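TRNA (adenine(58)-N(1))-methyltransferase TrmI (Thermus thermophilus, PDB 2PWY) transfers a methyl group from S-adenosyl-L-methionine to N1 of adenosine 58 in tRNA and is required for cell growth at extreme temperatures. Local coordinates at residues G8-K13 / L59-P64; H32-V37 / T53-E58; P82-A87 / L222-R227; V195-N200 / H245-V250. All coordinates share one frame; numbering follows the deposited sequence.

In the fold
From the N terminus, strand 10-13 opens contact 1, which closes only when strand 58-62 returns beside it, so almost the whole small N-terminal domain lies in the loop between them. Contact 2 is nested in that loop and joins two turns at its far end; Leu59 of contact 1 packs on Val37 and His32 of contact 2. The chain then enters the catalytic domain, where contacts 3 and 4 cross: 82-87, 195-200, 222-227 and 245-250 alternate along the sequence. Contact 3 lays helix 82-91 on strand 216-232, and contact 4 pairs strands 192-198 and 248-254 of the same sheet. The two meet where Lys83 and Asp84 reach Thr246.

Contact 1 of 4, residues G8-K13 / L59-P64; sequences GPLLLK and LSVHRP
Strands 10-13 and 58-62 form the central antiparallel pair of the four-stranded sheet in the N-terminal domain. Leu11 faces His62 and Lys13 faces Ser60 in hydrogen-bonded pairs, with Leu12 and Val61 as the non-hydrogen-bonded pair between them. The Lys13 end is regular: Lys13 N lies 3.0 Å from Ser60 O, and Ser60 N lies 2.8 Å from Lys13 O, both donors in the carbonyl plane. At the other end Leu11 N reaches His62 O at 2.8 Å and nearly straight (167°), although it approaches from above the carbonyl plane. The return bond from His62 N to Leu11 O is weak, bent to 124°.

On one face Leu12 and Val61 run side by side, pointing the same way, with CD2 of Leu12 3.9 Å from CG2 of Val61; helix 39-45 covers them through Leu42 and Ala45. The other face is more polar. Here the Lys13 chain, bent at chi3 (-81°), crosses the His62 side chain at about a right angle and brings CE 3.4 Å from His62 NE2. Ser60 OG and His62 NE2, 2.9 Å apart, share a hydrogen bond in which either may donate. The imidazole is gripped at both nitrogens, since ND1 bonds to Asp191 of the second subunit, while Lys13 NZ makes a salt bridge to Glu219 of that subunit. Asp191 would tend to favour a protonated imidazole, while the Lys13 ammonium near NE2 would work against it. Beyond the paired residues, Pro64 closes the strand end, its CD 3.0 Å from Pro9 O.

Contact 2 of 4, residues H32-V37 / T53-E58; sequences HHKGSV and THLGEE
Lys34, in a type I turn at 32-35, lays its side chain against a type I' turn at 54-57. Lys34 CB rests 3.7 Å from Glu57 CB, and CG lies near His54 O. Lys34 CD passes over the start of the second turn, 3.3 Å from His54 O and 3.8 Å from Leu55 CB, and CE comes near Leu55 O. A bend at chi4 (-73°) then brings Lys34 NZ alongside Leu55, 3.9 Å from CD1.

The backbone supplies the clasp. His54 N donates to Lys34 O at 2.9 Å, almost along the C=O axis, while the edge of the His54 imidazole comes up to the same carbonyl. At Gly35, with phi 132°, a CB would clash with His54 CD2 and jam against the preceding carbonyl O, so the glycine lets His54 CD2 come within 3.8 Å of its CA. A water bridges Gly35 O and Thr53 OG1, donating to the former.

Behind the lysine, Glu57 bends at chi2 so that OE1 lies 3.2 Å from His32 CE1, with carboxylate and ring planes steeply inclined (80°). His32 NE2 bonds to Asp14, and Glu57 OE2 accepts from Arg15 N as well as Glu58 N. The two turns thus sit at one end of the N-terminal domain, joining the hairpin of strands 29-30 and 37-38 to the connection between strands 50-52 and 58-62.

Contact 3 of 4, residues P82-A87 / L222-R227; sequences PKDASA and LEVGWR
Helix 82-91 packs against the long strand 216-232 of the Rossmann-like sheet characteristic of class I methyltransferases. Along the strand, Leu222 and Glu223 lead up to the contact, Leu222 bonding to Leu249 of the adjacent strand. At Val224 the helix arrives: CG2 meets Ala87 CB at 3.5 Å, and CG1 lies 3.6 Å from Lys83 O. Its backbone is gripped too, for Val224 N donates to a water that donates to Asp84 OD1, and Val224 O receives Lys83 NZ at 2.7 Å, from above the carbonyl plane. Lys83 NZ also forms a salt bridge with Asp84 OD1, 2.8 Å away on the syn lone pair, and Thr246 hydrogen-bonds both Lys83 NZ and Asp84 OD2. The buried Asp84 carboxylate, its side chain about 9 Å from the bound S-adenosyl-L-homocysteine, is thus probably compensated by the Lys83 ammonium.

Past Gly225, Trp226 turns its indole against the helix; Glu67 touches it within the chain and Ala87 of the second subunit from across the interface, where the sheet continues. Lys83 holds CG in the crowded position (chi1 68°), and its CB makes a CH-pi contact 3.5 Å from the centroid of the five-membered ring of Trp226, 10° off the normal.

Contact 4 of 4, residues V195-N200 / H245-V250; sequences VAYLPN and HTAFLV
Tyr197 presents one ring face to Ala247, whose CB stands over the centre in a CH-pi contact 3.5 Å from the ring centroid and 9° off the normal. At the edge of the same ring Tyr197 CD1 touches Leu249 CD2 at 3.7 Å. The His245 imidazole carries Ala247 N over one face, offset toward the rim; at its edge NE2 donates to Pro199 O, 2.8 Å away and on a lone pair in the carbonyl plane. Phe248 completes the set, with His245 CE1 3.5 Å above one face of its ring, offset toward the rim, and Leu198 O at its edge.

These rings gather at one end of an antiparallel pairing. Ala196 with Val250 and Leu198 with Phe248 are the hydrogen-bonded pairs, Tyr197 with Leu249 the non-hydrogen-bonded one between. Val250 N to Ala196 O measures 2.8 Å and lies in the carbonyl plane. Phe248 N reaches Leu198 O at 2.7 Å from above that plane.

The Tyr197 side chain lies about 6 Å from the bound S-adenosyl-L-homocysteine and about 3 Å, side chain to side chain, from the S-adenosyl-L-methionine-binding Asp173. Strand 248-254 is inserted antiparallel between 192-198 and 216-232, the reversed strand that distinguishes the class I methyltransferase sheet; helix 82-91 packs on the Tyr197 and Leu249 side, and helix 201-211 on the side of Ala196, Leu198 and Phe248.

Contact 1 of 4, residues G8-K13 / L59-P64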
# COMPACT_ATOMS: atom_id res chain seq x y z
N GLY A 8 -24.04 23.67 -16.78
CA GLY A 8 -23.40 22.54 -16.02
C GLY A 8 -23.74 21.18 -16.60
O GLY A 8 -24.92 20.85 -16.73
N PRO A 9 -22.72 20.37 -16.93
CA PRO A 9 -23.01 19.09 -17.58
C PRO A 9 -23.63 18.09 -16.63
O PRO A 9 -23.63 18.30 -15.41
CB PRO A 9 -21.63 18.61 -18.03
CG PRO A 9 -20.69 19.19 -17.02
CD PRO A 9 -21.27 20.55 -16.69
N LEU A 10 -24.20 17.02 -17.18
CA LEU A 10 -24.72 15.94 -16.36
C LEU A 10 -23.84 14.71 -16.53
O LEU A 10 -23.15 14.58 -17.54
CB LEU A 10 -26.15 15.59 -16.79
CG LEU A 10 -27.19 16.70 -16.61
CD1 LEU A 10 -28.46 16.29 -17.32
CD2 LEU A 10 -27.45 16.99 -15.13
N LEU A 11 -23.84 13.84 -15.54
CA LEU A 11 -23.22 12.53 -15.67
C LEU A 11 -24.31 11.49 -15.52
O LEU A 11 -25.04 11.49 -14.52
CB LEU A 11 -22.11 12.32 -14.63
CG LEU A 11 -21.30 11.03 -14.75
CD1 LEU A 11 -20.22 11.24 -15.79
CD2 LEU A 11 -20.69 10.63 -13.41
N LEU A 12 -24.43 10.63 -16.52
CA LEU A 12 -25.39 9.55 -16.51
C LEU A 12 -24.67 8.25 -16.21
O LEU A 12 -23.55 8.03 -16.69
CB LEU A 12 -26.09 9.44 -17.87
CG LEU A 12 -26.70 10.72 -18.46
CD1 LEU A 12 -27.43 10.39 -19.76
CD2 LEU A 12 -27.64 11.41 -17.46
N LYS A 13 -25.29 7.40 -15.40
CA LYS A 13 -24.79 6.04 -15.17
C LYS A 13 -25.89 5.02 -15.47
O LYS A 13 -27.06 5.20 -15.06
CB LYS A 13 -24.30 5.85 -13.73
CG LYS A 13 -23.05 6.66 -13.37
CD LYS A 13 -22.38 6.14 -12.08
CE LYS A 13 -23.07 6.66 -10.80
NZ LYS A 13 -22.30 6.44 -9.53
N LEU A 59 -31.17 4.86 -16.32
CA LEU A 59 -30.08 5.82 -16.33
C LEU A 59 -30.22 6.73 -15.11
O LEU A 59 -31.21 7.46 -14.99
CB LEU A 59 -30.11 6.66 -17.61
CG LEU A 59 -30.06 5.85 -18.91
CD1 LEU A 59 -30.28 6.74 -20.12
CD2 LEU A 59 -28.73 5.08 -19.04
N SER A 60 -29.24 6.69 -14.22
CA SER A 60 -29.28 7.58 -13.07
C SER A 60 -28.64 8.88 -13.50
O SER A 60 -27.62 8.89 -14.19
CB SER A 60 -28.56 6.98 -11.87
OG SER A 60 -27.22 6.69 -12.20
N VAL A 61 -29.25 9.99 -13.08
CA VAL A 61 -28.82 11.31 -13.50
C VAL A 61 -28.08 12.00 -12.36
O VAL A 61 -28.55 12.00 -11.21
CB VAL A 61 -30.03 12.17 -13.95
CG1 VAL A 61 -29.58 13.56 -14.35
CG2 VAL A 61 -30.79 11.48 -15.10
N HIS A 62 -26.94 12.60 -12.69
CA HIS A 62 -26.06 13.21 -11.69
C HIS A 62 -25.50 14.56 -12.12
O HIS A 62 -25.29 14.82 -13.31
CB HIS A 62 -24.87 12.28 -11.38
CG HIS A 62 -25.26 10.91 -10.95
ND1 HIS A 62 -25.70 10.63 -9.68
CD2 HIS A 62 -25.28 9.73 -11.63
CE1 HIS A 62 -25.99 9.34 -9.59
NE2 HIS A 62 -25.75 8.77 -10.76
N ARG A 63 -25.29 15.42 -11.13
CA ARG A 63 -24.37 16.54 -11.26
C ARG A 63 -22.98 15.93 -11.01
O ARG A 63 -22.74 15.42 -9.91
CB ARG A 63 -24.66 17.61 -10.20
CG ARG A 63 -23.52 18.59 -10.03
CD ARG A 63 -23.67 19.44 -8.80
NE ARG A 63 -22.58 20.41 -8.68
CZ ARG A 63 -22.71 21.59 -8.08
NH1 ARG A 63 -23.88 21.95 -7.55
NH2 ARG A 63 -21.68 22.42 -8.02
N PRO A 64 -22.09 15.95 -12.02
CA PRO A 64 -20.78 15.30 -11.81
C PRO A 64 -19.98 16.06 -10.77
O PRO A 64 -19.97 17.30 -10.79
CB PRO A 64 -20.09 15.41 -13.19
CG PRO A 64 -20.84 16.49 -13.93
CD PRO A 64 -22.22 16.56 -13.36

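Contact 2 of 4, residues H32-V37 / T53-E58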
# COMPACT_ATOMS: atom_id res chain seq x y z
N HIS A 32 -28.20 5.37 -26.45
CA HIS A 32 -27.80 4.28 -25.57
C HIS A 32 -28.47 3.00 -26.04
O HIS A 32 -29.61 3.04 -26.52
CB HIS A 32 -28.20 4.60 -24.12
CG HIS A 32 -27.63 3.66 -23.11
ND1 HIS A 32 -28.26 2.48 -22.76
CD2 HIS A 32 -26.50 3.71 -22.38
CE1 HIS A 32 -27.53 1.85 -21.85
NE2 HIS A 32 -26.46 2.58 -21.60
N HIS A 33 -27.78 1.87 -25.88
CA HIS A 33 -28.24 0.60 -26.48
C HIS A 33 -29.61 0.09 -26.01
O HIS A 33 -30.32 -0.59 -26.77
CB HIS A 33 -27.15 -0.49 -26.40
CG HIS A 33 -26.99 -1.11 -25.05
ND1 HIS A 33 -26.36 -0.48 -24.00
CD2 HIS A 33 -27.36 -2.34 -24.58
CE1 HIS A 33 -26.35 -1.27 -22.94
NE2 HIS A 33 -26.95 -2.41 -23.27
N LYS A 34 -30.00 0.43 -24.79
CA LYS A 34 -31.33 0.03 -24.30
C LYS A 34 -32.35 1.17 -24.34
O LYS A 34 -33.35 1.14 -23.63
CB LYS A 34 -31.24 -0.62 -22.92
CG LYS A 34 -30.76 -2.08 -22.96
CD LYS A 34 -31.24 -2.84 -21.73
CE LYS A 34 -30.36 -4.03 -21.39
NZ LYS A 34 -30.52 -5.17 -22.34
N GLY A 35 -32.11 2.16 -25.19
CA GLY A 35 -33.08 3.23 -25.37
C GLY A 35 -32.47 4.61 -25.31
O GLY A 35 -31.78 4.96 -24.34
N SER A 36 -32.72 5.39 -26.36
CA SER A 36 -32.31 6.79 -26.40
C SER A 36 -33.25 7.65 -25.58
O SER A 36 -34.44 7.34 -25.44
CB SER A 36 -32.25 7.28 -27.85
OG SER A 36 -31.21 6.62 -28.55
N VAL A 37 -32.71 8.74 -25.02
CA VAL A 37 -33.46 9.59 -24.11
C VAL A 37 -33.26 11.05 -24.52
O VAL A 37 -32.11 11.49 -24.63
CB VAL A 37 -32.99 9.40 -22.63
CG1 VAL A 37 -33.77 10.31 -21.69
CG2 VAL A 37 -33.15 7.94 -22.20
N THR A 53 -35.54 3.17 -19.04
CA THR A 53 -35.63 2.85 -20.47
C THR A 53 -36.07 1.40 -20.67
O THR A 53 -36.98 0.93 -19.97
CB THR A 53 -34.32 3.22 -21.21
OG1 THR A 53 -33.25 2.45 -20.69
CG2 THR A 53 -33.99 4.71 -21.02
N HIS A 54 -35.46 0.69 -21.63
CA HIS A 54 -35.92 -0.66 -22.00
C HIS A 54 -35.23 -1.79 -21.25
O HIS A 54 -34.10 -1.62 -20.77
CB HIS A 54 -35.75 -0.90 -23.50
CG HIS A 54 -36.57 0.02 -24.34
ND1 HIS A 54 -37.94 -0.07 -24.41
CD2 HIS A 54 -36.21 1.07 -25.12
CE1 HIS A 54 -38.40 0.88 -25.22
NE2 HIS A 54 -37.37 1.58 -25.66
N LEU A 55 -35.93 -2.92 -21.17
CA LEU A 55 -35.38 -4.17 -20.62
C LEU A 55 -34.71 -4.01 -19.25
O LEU A 55 -33.60 -4.51 -19.02
CB LEU A 55 -34.43 -4.81 -21.64
CG LEU A 55 -35.09 -5.12 -23.00
CD1 LEU A 55 -34.06 -5.53 -24.03
CD2 LEU A 55 -36.17 -6.19 -22.85
N GLY A 56 -35.39 -3.31 -18.35
CA GLY A 56 -34.90 -3.08 -16.99
C GLY A 56 -33.80 -2.04 -16.83
O GLY A 56 -33.35 -1.78 -15.70
N GLU A 57 -33.37 -1.44 -17.94
CA GLU A 57 -32.35 -0.40 -17.90
C GLU A 57 -32.88 0.86 -17.23
O GLU A 57 -34.06 1.19 -17.32
CB GLU A 57 -31.81 -0.09 -19.30
CG GLU A 57 -30.68 0.93 -19.39
CD GLU A 57 -29.41 0.50 -18.66
OE1 GLU A 57 -28.46 0.04 -19.34
OE2 GLU A 57 -29.36 0.63 -17.42
N GLU A 58 -31.97 1.56 -16.55
CA GLU A 58 -32.28 2.77 -15.84
C GLU A 58 -31.02 3.63 -15.85
O GLU A 58 -29.94 3.17 -15.47
CB GLU A 58 -32.71 2.43 -14.42
CG GLU A 58 -33.17 3.61 -13.60
CD GLU A 58 -33.90 3.17 -12.36
OE1 GLU A 58 -33.26 2.99 -11.30
OE2 GLU A 58 -35.14 3.00 -12.45
O HOH W 1 -31.05 3.38 -22.21

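Contact 3 of 4, residues P82-A87 / L222-R227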
# COMPACT_ATOMS: atom_id res chain seq x y z
N PRO A 82 -7.48 12.89 -9.75
CA PRO A 82 -8.13 13.52 -8.60
C PRO A 82 -7.44 13.30 -7.24
O PRO A 82 -7.30 14.25 -6.49
CB PRO A 82 -9.54 12.93 -8.63
CG PRO A 82 -9.79 12.73 -10.07
CD PRO A 82 -8.48 12.15 -10.56
N LYS A 83 -6.98 12.09 -6.93
CA LYS A 83 -6.32 11.87 -5.64
C LYS A 83 -5.08 12.75 -5.49
O LYS A 83 -4.74 13.23 -4.39
CB LYS A 83 -5.96 10.39 -5.47
CG LYS A 83 -4.86 9.89 -6.40
CD LYS A 83 -4.55 8.41 -6.16
CE LYS A 83 -3.46 7.94 -7.13
NZ LYS A 83 -2.12 8.57 -6.88
N ASP A 84 -4.39 12.96 -6.60
CA ASP A 84 -3.15 13.73 -6.61
C ASP A 84 -3.42 15.22 -6.59
O ASP A 84 -2.72 15.96 -5.90
CB ASP A 84 -2.31 13.33 -7.82
CG ASP A 84 -2.00 11.84 -7.86
OD1 ASP A 84 -1.55 11.33 -6.82
OD2 ASP A 84 -2.24 11.19 -8.90
N ALA A 85 -4.41 15.67 -7.35
CA ALA A 85 -4.76 17.10 -7.40
C ALA A 85 -5.25 17.56 -6.03
O ALA A 85 -4.86 18.62 -5.54
CB ALA A 85 -5.80 17.36 -8.48
N SER A 86 -6.08 16.73 -5.40
CA SER A 86 -6.54 16.93 -4.03
C SER A 86 -5.36 17.11 -3.05
O SER A 86 -5.33 18.07 -2.26
CB SER A 86 -7.41 15.73 -3.62
OG SER A 86 -7.88 15.87 -2.29
N ALA A 87 -4.40 16.19 -3.11
CA ALA A 87 -3.21 16.26 -2.25
C ALA A 87 -2.37 17.48 -2.56
O ALA A 87 -1.85 18.13 -1.64
CB ALA A 87 -2.39 14.98 -2.36
N LEU A 222 6.30 12.07 -1.97
CA LEU A 222 5.29 11.10 -1.56
C LEU A 222 4.48 10.51 -2.69
O LEU A 222 4.46 11.04 -3.81
CB LEU A 222 4.39 11.68 -0.47
CG LEU A 222 3.52 12.89 -0.80
CD1 LEU A 222 2.23 12.39 -1.35
CD2 LEU A 222 3.26 13.71 0.45
N GLU A 223 3.85 9.38 -2.38
CA GLU A 223 2.89 8.72 -3.25
C GLU A 223 1.54 8.71 -2.56
O GLU A 223 1.41 8.23 -1.43
CB GLU A 223 3.28 7.26 -3.49
CG GLU A 223 4.65 7.00 -4.02
CD GLU A 223 4.97 5.53 -4.00
OE1 GLU A 223 6.00 5.14 -3.42
OE2 GLU A 223 4.15 4.75 -4.55
N VAL A 224 0.54 9.24 -3.26
CA VAL A 224 -0.83 9.23 -2.79
C VAL A 224 -1.49 7.94 -3.28
O VAL A 224 -1.39 7.59 -4.46
CB VAL A 224 -1.62 10.48 -3.29
CG1 VAL A 224 -3.07 10.43 -2.85
CG2 VAL A 224 -0.96 11.77 -2.78
N GLY A 225 -2.12 7.23 -2.36
CA GLY A 225 -2.93 6.07 -2.71
C GLY A 225 -4.33 6.25 -2.17
O GLY A 225 -4.51 6.59 -0.99
N TRP A 226 -5.32 6.01 -3.03
CA TRP A 226 -6.71 5.89 -2.58
C TRP A 226 -7.11 4.45 -2.89
O TRP A 226 -7.44 4.10 -4.04
CB TRP A 226 -7.63 6.88 -3.29
CG TRP A 226 -7.54 8.32 -2.82
CD1 TRP A 226 -6.60 8.88 -2.00
CD2 TRP A 226 -8.43 9.39 -3.20
NE1 TRP A 226 -6.86 10.23 -1.83
CE2 TRP A 226 -7.97 10.56 -2.56
CE3 TRP A 226 -9.56 9.46 -4.03
CZ2 TRP A 226 -8.62 11.81 -2.72
CZ3 TRP A 226 -10.21 10.69 -4.18
CH2 TRP A 226 -9.73 11.84 -3.53
N ARG A 227 -7.03 3.62 -1.86
CA ARG A 227 -7.28 2.19 -1.98
C ARG A 227 -8.78 1.96 -1.87
O ARG A 227 -9.35 2.07 -0.78
CB ARG A 227 -6.52 1.45 -0.88
CG ARG A 227 -6.65 -0.06 -0.91
CD ARG A 227 -5.70 -0.64 0.16
NE ARG A 227 -5.77 -2.11 0.32
CZ ARG A 227 -5.38 -2.99 -0.60
NH1 ARG A 227 -4.93 -2.60 -1.79
NH2 ARG A 227 -5.47 -4.29 -0.33
O HOH W 2 0.91 10.70 -5.62

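Contact 4 of 4, residues V195-N200 / H245-V250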
# COMPACT_ATOMS: atom_id res chain seq x y z
N VAL A 195 5.08 22.44 -5.64
CA VAL A 195 4.77 21.00 -5.64
C VAL A 195 4.68 20.52 -7.08
O VAL A 195 3.91 21.08 -7.88
CB VAL A 195 3.45 20.66 -4.89
CG1 VAL A 195 3.23 19.13 -4.94
CG2 VAL A 195 3.50 21.15 -3.43
N ALA A 196 5.50 19.52 -7.40
CA ALA A 196 5.56 18.94 -8.74
C ALA A 196 5.04 17.52 -8.77
O ALA A 196 5.29 16.73 -7.85
CB ALA A 196 6.98 18.97 -9.28
N TYR A 197 4.34 17.20 -9.86
CA TYR A 197 3.75 15.88 -10.11
C TYR A 197 4.61 15.19 -11.17
O TYR A 197 4.81 15.73 -12.26
CB TYR A 197 2.33 16.15 -10.60
CG TYR A 197 1.45 15.00 -11.04
CD1 TYR A 197 0.61 14.35 -10.13
CD2 TYR A 197 1.36 14.64 -12.39
CE1 TYR A 197 -0.27 13.33 -10.55
CE2 TYR A 197 0.48 13.62 -12.82
CZ TYR A 197 -0.33 12.99 -11.90
OH TYR A 197 -1.19 12.00 -12.32
N LEU A 198 5.15 14.02 -10.84
CA LEU A 198 6.09 13.34 -11.73
C LEU A 198 5.88 11.82 -11.72
O LEU A 198 5.93 11.20 -10.65
CB LEU A 198 7.52 13.63 -11.30
CG LEU A 198 8.06 15.03 -11.57
CD1 LEU A 198 9.39 15.23 -10.82
CD2 LEU A 198 8.21 15.29 -13.08
N PRO A 199 5.64 11.22 -12.90
CA PRO A 199 5.37 9.77 -12.91
C PRO A 199 6.54 8.87 -12.49
O PRO A 199 6.31 7.83 -11.84
CB PRO A 199 4.99 9.48 -14.37
CG PRO A 199 4.70 10.82 -14.98
CD PRO A 199 5.56 11.81 -14.25
N ASN A 200 7.77 9.25 -12.85
CA ASN A 200 8.93 8.36 -12.71
C ASN A 200 9.83 8.77 -11.57
O ASN A 200 10.11 9.96 -11.37
CB ASN A 200 9.75 8.33 -14.01
CG ASN A 200 9.02 7.66 -15.15
OD1 ASN A 200 8.91 6.43 -15.19
ND2 ASN A 200 8.51 8.45 -16.09
N HIS A 245 -0.43 3.25 -9.42
CA HIS A 245 0.46 4.40 -9.41
C HIS A 245 -0.02 5.38 -10.45
O HIS A 245 -0.54 4.98 -11.49
CB HIS A 245 1.89 3.96 -9.74
CG HIS A 245 2.87 5.08 -9.81
ND1 HIS A 245 3.31 5.76 -8.69
CD2 HIS A 245 3.50 5.65 -10.86
CE1 HIS A 245 4.17 6.70 -9.05
NE2 HIS A 245 4.30 6.65 -10.37
N THR A 246 0.13 6.67 -10.14
CA THR A 246 -0.06 7.71 -11.14
C THR A 246 1.23 8.52 -11.24
O THR A 246 1.91 8.52 -12.28
CB THR A 246 -1.28 8.61 -10.80
OG1 THR A 246 -1.16 9.09 -9.45
CG2 THR A 246 -2.57 7.80 -10.93
N ALA A 247 1.58 9.19 -10.13
CA ALA A 247 2.80 9.97 -10.05
C ALA A 247 3.25 10.18 -8.61
O ALA A 247 2.46 10.01 -7.67
CB ALA A 247 2.63 11.33 -10.75
N PHE A 248 4.51 10.56 -8.46
CA PHE A 248 5.04 11.05 -7.21
C PHE A 248 4.77 12.54 -7.09
O PHE A 248 4.74 13.24 -8.10
CB PHE A 248 6.55 10.82 -7.18
CG PHE A 248 6.92 9.38 -7.30
CD1 PHE A 248 6.96 8.58 -6.16
CD2 PHE A 248 7.19 8.81 -8.54
CE1 PHE A 248 7.27 7.22 -6.26
CE2 PHE A 248 7.52 7.45 -8.64
CZ PHE A 248 7.55 6.66 -7.51
N LEU A 249 4.60 13.01 -5.86
CA LEU A 249 4.52 14.44 -5.58
C LEU A 249 5.78 14.87 -4.86
O LEU A 249 6.21 14.24 -3.88
CB LEU A 249 3.29 14.76 -4.71
CG LEU A 249 1.91 14.33 -5.23
CD1 LEU A 249 0.82 14.84 -4.31
CD2 LEU A 249 1.69 14.82 -6.63
N VAL A 250 6.39 15.95 -5.35
CA VAL A 250 7.63 16.48 -4.79
C VAL A 250 7.36 17.91 -4.31
O VAL A 250 6.98 18.78 -5.12
CB VAL A 250 8.77 16.50 -5.84
CG1 VAL A 250 10.03 17.08 -5.22
CG2 VAL A 250 9.04 15.08 -6.40